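Local structure of tRNA (guanine(6)-N2)-methyltransferase (Thermus thermophilus, 3TMA) at residues F178-L183 and A248-L253; P210-G215 and I256-A261; P230-D235 and P271-I276. The protein catalyses the S-adenosyl-L-methionine-dependent N2-methylation of the guanosine at position 6 of tRNA(Phe), using a catalytic Rossmann-fold domain fused to an N-terminal THUMP domain. All coordinates share one frame; numbering follows the deposited sequence.

Overall arrangement
All three contacts lie in the methyltransferase domain, with interleaved segments. Contacts 1 and 2, centres about 13 Å apart, are joined by a probable hydrogen bond of 2.6 Å between Ala-181 O and Ser-214 OG, and by Ala-248 CB against Phe-258 CE2 at 3.9 Å. The centres of contacts 2 and 3 are about 9 Å apart. Their strands 257-260 and 231-235 are sheet neighbours, and Thr-212 N is probably hydrogen-bonded to Gly-234 O at 2.8 Å. Contacts 1 and 3 do not touch (nearest atoms about 7 Å apart, centres about 19 Å). Ser-214 and Gly-215 of contact 2 probably bind S-adenosyl-L-methionine. Phe-178 of contact 1 is about 6 Å, side chain to side chain, from Thr-216 in that site.

Contact 1: F178-L183 and A248-L253; sequences FPKAAL and ALASGL
Phe-178 brings one edge of its ring to the turn that follows helix 238-250. Ser-251 OG lies in the plane of the ring, at the edge formed by CD1 and CE1. It is 3.6 Å from Phe-178 CE1, a van der Waals contact and not a hydrogen bond. Leu-253 CD1 reaches the same corner obliquely, 4.0 Å from Phe-178 CE1. The two side chains cross at about a right angle, and Leu-253 is the buried one. Phe-178 sets CG opposite its own carbonyl carbon (chi1 -48°), and the far end of the ring comes nearer to the helix end than its CB does. The ring also packs on Glu-220 and Ser-223 of helix 216-225.

The helix end that receives it is a Schellman motif. Gly-252, with positive phi, is its C-prime residue. Leu-253 N bonds to Ala-248 O at 2.8 Å, and Gly-252 N bonds to Leu-249 O at 3.1 Å. Ser-251 and Leu-253, on either side of Gly-252 in sequence, both touch Phe-178.

Residues 179-181 form a short 3-10 segment. Within it, Lys-180 points toward the helix and passes its aliphatic part beside Ala-250. Its CE lies 3.8 Å from Ala-250 CB. Ala-181 follows, and Ala-181 N bonds back to Phe-178 O at 3.0 Å. The methyl of Ala-181 packs on Thr-216 and Leu-219 of helix 216-225, the same helix that Phe-178 touches.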
loop_
_atom_site.group_PDB
_atom_site.type_symbol
_atom_site.label_atom_id
_atom_site.label_comp_id
_atom_site.label_asym_id
_atom_site.label_seq_id
_atom_site.Cartn_x
_atom_site.Cartn_y
_atom_site.Cartn_z
ATOM N N PHE A 178 -11.713 4.599 -2.132
ATOM C CA PHE A 178 -12.786 3.618 -2.283
ATOM C C PHE A 178 -13.342 3.109 -0.937
ATOM O O PHE A 178 -13.428 1.893 -0.743
ATOM C CB PHE A 178 -12.335 2.439 -3.182
ATOM C CG PHE A 178 -11.673 2.882 -4.454
ATOM C CD1 PHE A 178 -12.271 3.860 -5.236
ATOM C CD2 PHE A 178 -10.426 2.383 -4.832
ATOM C CE1 PHE A 178 -11.643 4.331 -6.401
ATOM C CE2 PHE A 178 -9.800 2.812 -6.022
ATOM C CZ PHE A 178 -10.408 3.789 -6.803
ATOM N N PRO A 179 -13.739 4.030 -0.019
ATOM C CA PRO A 179 -14.158 3.645 1.322
ATOM C C PRO A 179 -15.450 2.800 1.309
ATOM O O PRO A 179 -15.630 1.954 2.176
ATOM C CB PRO A 179 -14.379 4.994 2.040
ATOM C CG PRO A 179 -14.741 5.959 0.929
ATOM C CD PRO A 179 -13.825 5.484 -0.222
ATOM N N LYS A 180 -16.307 2.979 0.311
ATOM C CA LYS A 180 -17.497 2.135 0.202
ATOM C C LYS A 180 -17.147 0.644 0.031
ATOM O O LYS A 180 -17.892 -0.227 0.455
ATOM C CB LYS A 180 -18.419 2.605 -0.928
ATOM C CG LYS A 180 -19.491 3.632 -0.521
ATOM C CD LYS A 180 -20.201 4.229 -1.754
ATOM C CE LYS A 180 -20.357 5.753 -1.641
ATOM N NZ LYS A 180 -21.494 6.195 -0.763
ATOM N N ALA A 181 -16.002 0.346 -0.567
ATOM C CA ALA A 181 -15.558 -1.041 -0.650
ATOM C C ALA A 181 -14.728 -1.504 0.567
ATOM O O ALA A 181 -14.346 -2.662 0.637
ATOM C CB ALA A 181 -14.807 -1.281 -1.937
ATOM N N ALA A 182 -14.455 -0.612 1.521
ATOM C CA ALA A 182 -13.463 -0.872 2.591
ATOM C C ALA A 182 -14.035 -1.393 3.917
ATOM O O ALA A 182 -15.255 -1.586 4.071
ATOM C CB ALA A 182 -12.610 0.364 2.851
ATOM N N LEU A 183 -13.139 -1.582 4.887
ATOM C CA LEU A 183 -13.473 -2.272 6.132
ATOM C C LEU A 183 -13.490 -3.775 5.860
ATOM O O LEU A 183 -13.446 -4.593 6.791
ATOM N N ALA A 248 -18.449 1.479 -7.347
ATOM C CA ALA A 248 -18.066 1.739 -8.739
ATOM C C ALA A 248 -18.768 3.002 -9.242
ATOM O O ALA A 248 -18.134 3.860 -9.854
ATOM C CB ALA A 248 -18.421 0.563 -9.641
ATOM N N LEU A 249 -20.078 3.105 -9.023
ATOM C CA LEU A 249 -20.812 4.293 -9.435
ATOM C C LEU A 249 -20.281 5.586 -8.763
ATOM O O LEU A 249 -20.114 6.620 -9.419
ATOM C CB LEU A 249 -22.324 4.107 -9.231
ATOM C CG LEU A 249 -23.164 5.351 -9.649
ATOM C CD1 LEU A 249 -23.020 5.652 -11.128
ATOM C CD2 LEU A 249 -24.633 5.239 -9.290
ATOM N N ALA A 250 -19.992 5.532 -7.464
ATOM C CA ALA A 250 -19.589 6.728 -6.722
ATOM C C ALA A 250 -18.268 7.323 -7.248
ATOM O O ALA A 250 -18.049 8.540 -7.177
ATOM C CB ALA A 250 -19.468 6.403 -5.229
ATOM N N SER A 251 -17.399 6.475 -7.788
ATOM C CA SER A 251 -16.140 6.973 -8.368
ATOM C C SER A 251 -16.111 7.029 -9.895
ATOM O O SER A 251 -15.042 7.239 -10.453
ATOM C CB SER A 251 -14.950 6.098 -7.916
ATOM O OG SER A 251 -14.667 6.260 -6.527
ATOM N N GLY A 252 -17.242 6.836 -10.570
ATOM C CA GLY A 252 -17.304 6.937 -12.041
ATOM C C GLY A 252 -16.727 5.724 -12.786
ATOM O O GLY A 252 -16.277 5.835 -13.933
ATOM N N LEU A 253 -16.770 4.560 -12.157
ATOM C CA LEU A 253 -16.110 3.362 -12.693
ATOM C C LEU A 253 -17.158 2.315 -13.054
ATOM O O LEU A 253 -16.978 1.138 -12.788
ATOM C CB LEU A 253 -15.101 2.789 -11.658
ATOM C CG LEU A 253 -14.010 3.767 -11.200
ATOM C CD1 LEU A 253 -13.185 3.288 -9.974
ATOM C CD2 LEU A 253 -13.074 4.137 -12.358
#

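Contact 2: P210-G215 and I256-A261; sequences PFTGSG and IRFLRA
The Phe-258 ring meets the 210-215 loop with one corner, at CE1. Thr-212 OG1 stands at the ring edge, near the ring plane, 4.1 Å from Phe-258 CE1. Gly-215 CA comes to the same atom from an oblique direction, 4.2 Å from Phe-258 CE1. Ile-256 CG2, two residues earlier in the chain, lies over one face of the Phe-258 ring, 3.4 Å above its plane and toward the rim. Ala-218 of helix 216-225, Ala-233 of strand 231-235, and Ala-244 and Ala-248 of helix 238-250 also touch this side chain. Four of its neighbours are thus alanines.

Thr-212 and Phe-258 cross at about a right angle. Thr-212 turns OG1 opposite its backbone N (chi1 -165°), which brings the hydroxyl to the ring edge. No hydrogen bond runs from it to Phe-258. The polar partner of OG1 is Asp-209 OD2, just before the loop.

The loop follows strand 207-209 and leads into helix 216-225. This is the glycine-rich turn after the first strand of a Rossmann-fold methyltransferase. Its Ser-214 and Gly-215 probably bind S-adenosyl-L-methionine. A type II' turn from Thr-212 to Gly-215 shapes it, closed by Gly-215 N to Thr-212 O at 3.0 Å. Gly-215 takes the N-cap position. At its backbone angles a CB would press on the carbonyl O of Ser-214, which calls for glycine.

Two waters lie between Pro-210 O and Ala-261 O. Their bonds to Pro-210 O are the shorter, 2.7 Å from water 1 and 2.8 Å from water 2. Both bonds to Ala-261 O are weak.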
loop_
_atom_site.group_PDB
_atom_site.type_symbol
_atom_site.label_atom_id
_atom_site.label_comp_id
_atom_site.label_asym_id
_atom_site.label_seq_id
_atom_site.Cartn_x
_atom_site.Cartn_y
_atom_site.Cartn_z
ATOM N N PRO A 210 -11.433 -12.547 -9.490
ATOM C CA PRO A 210 -12.352 -13.677 -9.297
ATOM C C PRO A 210 -12.884 -13.851 -7.868
ATOM O O PRO A 210 -13.835 -14.626 -7.665
ATOM C CB PRO A 210 -11.512 -14.886 -9.739
ATOM C CG PRO A 210 -10.060 -14.505 -9.345
ATOM C CD PRO A 210 -10.018 -12.975 -9.569
ATOM N N PHE A 211 -12.295 -13.142 -6.885
ATOM C CA PHE A 211 -12.839 -13.150 -5.509
ATOM C C PHE A 211 -13.053 -11.706 -5.102
ATOM O O PHE A 211 -12.266 -11.143 -4.330
ATOM C CB PHE A 211 -11.853 -13.805 -4.505
ATOM C CG PHE A 211 -11.459 -15.216 -4.866
ATOM C CD1 PHE A 211 -12.240 -16.282 -4.458
ATOM C CD2 PHE A 211 -10.295 -15.476 -5.603
ATOM C CE1 PHE A 211 -11.897 -17.623 -4.795
ATOM C CE2 PHE A 211 -9.947 -16.811 -5.980
ATOM C CZ PHE A 211 -10.749 -17.881 -5.533
ATOM N N THR A 212 -14.089 -11.063 -5.611
ATOM C CA THR A 212 -13.997 -9.597 -5.628
ATOM C C THR A 212 -14.386 -8.999 -4.272
ATOM O O THR A 212 -13.919 -7.910 -3.926
ATOM C CB THR A 212 -14.766 -8.955 -6.819
ATOM O OG1 THR A 212 -14.348 -7.585 -6.966
ATOM C CG2 THR A 212 -16.280 -8.958 -6.563
ATOM N N GLY A 213 -15.220 -9.719 -3.495
ATOM C CA GLY A 213 -15.762 -9.166 -2.242
ATOM C C GLY A 213 -16.496 -7.846 -2.498
ATOM O O GLY A 213 -17.345 -7.749 -3.401
ATOM N N SER A 214 -16.169 -6.810 -1.724
ATOM C CA SER A 214 -16.797 -5.508 -1.930
ATOM C C SER A 214 -16.107 -4.642 -3.004
ATOM O O SER A 214 -16.466 -3.486 -3.197
ATOM C CB SER A 214 -16.906 -4.759 -0.596
ATOM O OG SER A 214 -15.655 -4.826 0.060
ATOM N N GLY A 215 -15.172 -5.223 -3.753
ATOM C CA GLY A 215 -14.839 -4.705 -5.066
ATOM C C GLY A 215 -13.452 -4.073 -5.164
ATOM O O GLY A 215 -13.105 -3.581 -6.220
ATOM N N ILE A 256 -17.325 -1.659 -14.954
ATOM C CA ILE A 256 -16.932 -2.977 -14.396
ATOM C C ILE A 256 -18.144 -3.929 -14.465
ATOM O O ILE A 256 -19.250 -3.540 -14.079
ATOM C CB ILE A 256 -16.515 -2.855 -12.936
ATOM C CG1 ILE A 256 -15.231 -1.999 -12.830
ATOM C CG2 ILE A 256 -16.279 -4.258 -12.335
ATOM C CD1 ILE A 256 -15.034 -1.413 -11.389
ATOM N N ARG A 257 -17.927 -5.171 -14.918
ATOM C CA ARG A 257 -19.002 -6.154 -14.978
ATOM C C ARG A 257 -18.902 -6.980 -13.730
ATOM O O ARG A 257 -18.033 -7.883 -13.652
ATOM C CB ARG A 257 -18.830 -7.043 -16.211
ATOM C CG ARG A 257 -19.871 -8.210 -16.344
ATOM C CD ARG A 257 -19.849 -8.837 -17.783
ATOM N NE ARG A 257 -20.578 -10.111 -17.875
ATOM C CZ ARG A 257 -21.901 -10.181 -18.055
ATOM N NH1 ARG A 257 -22.628 -9.066 -18.122
ATOM N NH2 ARG A 257 -22.507 -11.358 -18.127
ATOM N N PHE A 258 -19.743 -6.671 -12.739
ATOM C CA PHE A 258 -19.809 -7.473 -11.502
ATOM C C PHE A 258 -20.855 -8.581 -11.675
ATOM O O PHE A 258 -22.002 -8.314 -12.018
ATOM C CB PHE A 258 -20.221 -6.642 -10.276
ATOM C CG PHE A 258 -19.173 -5.624 -9.829
ATOM C CD1 PHE A 258 -18.104 -6.014 -9.043
ATOM C CD2 PHE A 258 -19.298 -4.289 -10.182
ATOM C CE1 PHE A 258 -17.137 -5.088 -8.604
ATOM C CE2 PHE A 258 -18.334 -3.342 -9.777
ATOM C CZ PHE A 258 -17.251 -3.739 -9.002
ATOM N N LEU A 259 -20.498 -9.796 -11.299
ATOM C CA LEU A 259 -21.365 -10.936 -11.565
ATOM C C LEU A 259 -21.338 -11.887 -10.377
ATOM O O LEU A 259 -20.289 -12.086 -9.753
ATOM C CB LEU A 259 -20.823 -11.637 -12.811
ATOM C CG LEU A 259 -21.657 -12.243 -13.925
ATOM C CD1 LEU A 259 -22.763 -11.286 -14.502
ATOM C CD2 LEU A 259 -20.692 -12.747 -15.015
ATOM N N ARG A 260 -22.490 -12.458 -10.028
ATOM C CA ARG A 260 -22.516 -13.516 -9.037
ATOM C C ARG A 260 -21.894 -14.752 -9.686
ATOM O O ARG A 260 -22.350 -15.194 -10.731
ATOM C CB ARG A 260 -23.951 -13.800 -8.572
ATOM C CG ARG A 260 -24.018 -14.936 -7.534
ATOM C CD ARG A 260 -25.447 -15.538 -7.410
ATOM N NE ARG A 260 -25.423 -16.965 -7.047
ATOM C CZ ARG A 260 -25.310 -17.432 -5.800
ATOM N NH1 ARG A 260 -25.295 -18.740 -5.580
ATOM N NH2 ARG A 260 -25.205 -16.599 -4.771
ATOM N N ALA A 261 -20.831 -15.284 -9.090
ATOM C CA ALA A 261 -19.980 -16.247 -9.789
ATOM C C ALA A 261 -19.210 -17.101 -8.784
ATOM O O ALA A 261 -18.637 -16.581 -7.812
ATOM C CB ALA A 261 -19.015 -15.527 -10.681
HETATM O O HOH W 1 -15.822 -15.692 -6.143
HETATM O O HOH W 2 -16.049 -15.394 -9.121
#

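Contact 3: P230-D235 and P271-I276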
loop_
_atom_site.group_PDB
_atom_site.type_symbol
_atom_site.label_atom_id
_atom_site.label_comp_id
_atom_site.label_asym_id
_atom_site.label_seq_id
_atom_site.Cartn_x
_atom_site.Cartn_y
_atom_site.Cartn_z
ATOM N N PRO A 230 -11.582 -3.919 -20.427
ATOM C CA PRO A 230 -12.714 -4.636 -19.814
ATOM C C PRO A 230 -12.336 -5.245 -18.440
ATOM O O PRO A 230 -11.273 -5.841 -18.302
ATOM C CB PRO A 230 -13.013 -5.756 -20.819
ATOM C CG PRO A 230 -12.437 -5.205 -22.188
ATOM C CD PRO A 230 -11.166 -4.510 -21.719
ATOM N N VAL A 231 -13.146 -4.990 -17.417
ATOM C CA VAL A 231 -12.875 -5.511 -16.054
ATOM C C VAL A 231 -14.059 -6.374 -15.631
ATOM O O VAL A 231 -15.209 -5.934 -15.735
ATOM C CB VAL A 231 -12.710 -4.394 -15.010
ATOM C CG1 VAL A 231 -12.522 -5.006 -13.588
ATOM C CG2 VAL A 231 -11.498 -3.540 -15.368
ATOM N N TYR A 232 -13.776 -7.633 -15.293
ATOM C CA TYR A 232 -14.785 -8.611 -14.874
ATOM C C TYR A 232 -14.497 -8.895 -13.392
ATOM O O TYR A 232 -13.333 -8.904 -12.982
ATOM C CB TYR A 232 -14.591 -9.924 -15.691
ATOM C CG TYR A 232 -14.837 -9.751 -17.187
ATOM C CD1 TYR A 232 -16.108 -9.944 -17.727
ATOM C CD2 TYR A 232 -13.781 -9.466 -18.066
ATOM C CE1 TYR A 232 -16.338 -9.775 -19.119
ATOM C CE2 TYR A 232 -13.993 -9.347 -19.441
ATOM C CZ TYR A 232 -15.266 -9.467 -19.950
ATOM O OH TYR A 232 -15.443 -9.299 -21.306
ATOM N N ALA A 233 -15.536 -9.118 -12.592
ATOM C CA ALA A 233 -15.331 -9.289 -11.175
ATOM C C ALA A 233 -16.428 -10.182 -10.672
ATOM O O ALA A 233 -17.596 -9.983 -11.018
ATOM C CB ALA A 233 -15.384 -7.927 -10.456
ATOM N N GLY A 234 -16.075 -11.154 -9.825
ATOM C CA GLY A 234 -17.056 -12.142 -9.433
ATOM C C GLY A 234 -17.048 -12.401 -7.950
ATOM O O GLY A 234 -15.997 -12.295 -7.287
ATOM N N ASP A 235 -18.204 -12.790 -7.421
ATOM C CA ASP A 235 -18.266 -13.223 -6.042
ATOM C C ASP A 235 -19.568 -13.995 -5.808
ATOM O O ASP A 235 -20.549 -13.811 -6.538
ATOM C CB ASP A 235 -18.225 -11.993 -5.130
ATOM C CG ASP A 235 -17.811 -12.333 -3.717
ATOM O OD1 ASP A 235 -18.718 -12.630 -2.880
ATOM O OD2 ASP A 235 -16.579 -12.275 -3.438
ATOM N N PRO A 271 -15.402 -14.854 -19.787
ATOM C CA PRO A 271 -14.702 -15.183 -21.023
ATOM C C PRO A 271 -13.186 -15.161 -20.816
ATOM O O PRO A 271 -12.698 -14.868 -19.693
ATOM C CB PRO A 271 -15.132 -14.052 -21.966
ATOM C CG PRO A 271 -15.230 -12.870 -21.068
ATOM C CD PRO A 271 -15.769 -13.415 -19.732
ATOM N N GLU A 272 -12.433 -15.429 -21.879
ATOM C CA GLU A 272 -10.969 -15.330 -21.782
ATOM C C GLU A 272 -10.572 -13.892 -21.347
ATOM O O GLU A 272 -11.233 -12.919 -21.746
ATOM C CB GLU A 272 -10.337 -15.608 -23.133
ATOM C CG GLU A 272 -8.809 -15.421 -23.138
ATOM C CD GLU A 272 -8.207 -15.722 -24.503
ATOM O OE1 GLU A 272 -8.190 -14.811 -25.383
ATOM O OE2 GLU A 272 -7.783 -16.881 -24.696
ATOM N N VAL A 273 -9.490 -13.775 -20.583
ATOM C CA VAL A 273 -8.950 -12.479 -20.180
ATOM C C VAL A 273 -7.413 -12.510 -20.297
ATOM O O VAL A 273 -6.840 -13.559 -20.628
ATOM C CB VAL A 273 -9.345 -12.101 -18.692
ATOM C CG1 VAL A 273 -10.844 -11.938 -18.529
ATOM C CG2 VAL A 273 -8.773 -13.103 -17.708
ATOM N N ASP A 274 -6.744 -11.380 -20.035
ATOM C CA ASP A 274 -5.277 -11.347 -20.159
ATOM C C ASP A 274 -4.609 -11.505 -18.796
ATOM O O ASP A 274 -3.464 -11.929 -18.734
ATOM C CB ASP A 274 -4.817 -10.032 -20.780
ATOM C CG ASP A 274 -5.294 -9.877 -22.221
ATOM O OD1 ASP A 274 -4.822 -10.669 -23.060
ATOM O OD2 ASP A 274 -6.155 -9.006 -22.499
ATOM N N ARG A 275 -5.276 -10.999 -17.751
ATOM C CA ARG A 275 -4.691 -10.895 -16.416
ATOM C C ARG A 275 -5.748 -11.256 -15.393
ATOM O O ARG A 275 -6.914 -10.845 -15.514
ATOM C CB ARG A 275 -4.209 -9.439 -16.133
ATOM C CG ARG A 275 -3.068 -8.899 -17.067
ATOM C CD ARG A 275 -1.826 -9.830 -16.951
ATOM N NE ARG A 275 -0.680 -9.292 -17.704
ATOM C CZ ARG A 275 -0.367 -9.653 -18.942
ATOM N NH1 ARG A 275 -1.109 -10.553 -19.599
ATOM N NH2 ARG A 275 0.696 -9.128 -19.520
ATOM N N ILE A 276 -5.362 -12.038 -14.389
ATOM C CA ILE A 276 -6.287 -12.416 -13.307
ATOM C C ILE A 276 -5.610 -12.025 -11.991
ATOM O O ILE A 276 -4.435 -12.339 -11.767
ATOM C CB ILE A 276 -6.563 -13.952 -13.322
ATOM C CG1 ILE A 276 -7.219 -14.321 -14.661
ATOM C CG2 ILE A 276 -7.446 -14.385 -12.129
ATOM C CD1 ILE A 276 -7.506 -15.863 -14.804
#
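Tyr-232 meets Pro-271 and Val-273 with its ring, and its CB points toward their segment. CG lies opposite the carbonyl carbon (chi1 -64°), and the ring extends from strand 231-235 to the loop before strand 275-278. Along the CD1/CE1 edge, Tyr-232 CD1 is 4.0 Å from Pro-271 CD. Further out, CE1 is closer, with Tyr-232 CE1 to Pro-271 CD at 3.7 Å. Along the CD2/CE2 edge, Tyr-232 CD2 touches Val-273 CG1 at 3.9 Å. Next to it, CE2 is within reach of both Pro-271 CG and Val-273 CG1. At the far end, Tyr-232 CZ comes within 3.6 Å of Pro-271 CG. The hydroxyl oxygen ends near the same carbon, with Tyr-232 OH to Pro-271 CG also 3.6 Å.

Pro-271 CD lies over one ring face, offset toward the rim. It stands 4.0 Å from the centroid of the Tyr-232 ring, 22° off the ring normal, a CH-pi contact. The two side chains come from opposite directions. Val-273 instead slides past the tyrosine. Its CG1 methyl lies on the same side of the ring plane as the proline but meets the ring obliquely. No hydrogen bond crosses between the segments. The contact is apolar and partly buried, with Val-273 the buried partner and Pro-271 toward the solvent.

Strand 231-235 runs parallel to both its neighbours, 207-209 and 257-260, in the Rossmann-fold sheet. Tyr-232 also packs on Leu-208, Arg-257 and Phe-270. Val-273 touches Leu-208 as well, so the contact spans strand 207-209, which separates 231-235 from 275-278. Across the sheet from Tyr-232, Val-231 and Ala-233 pack on Ala-218 of helix 216-225.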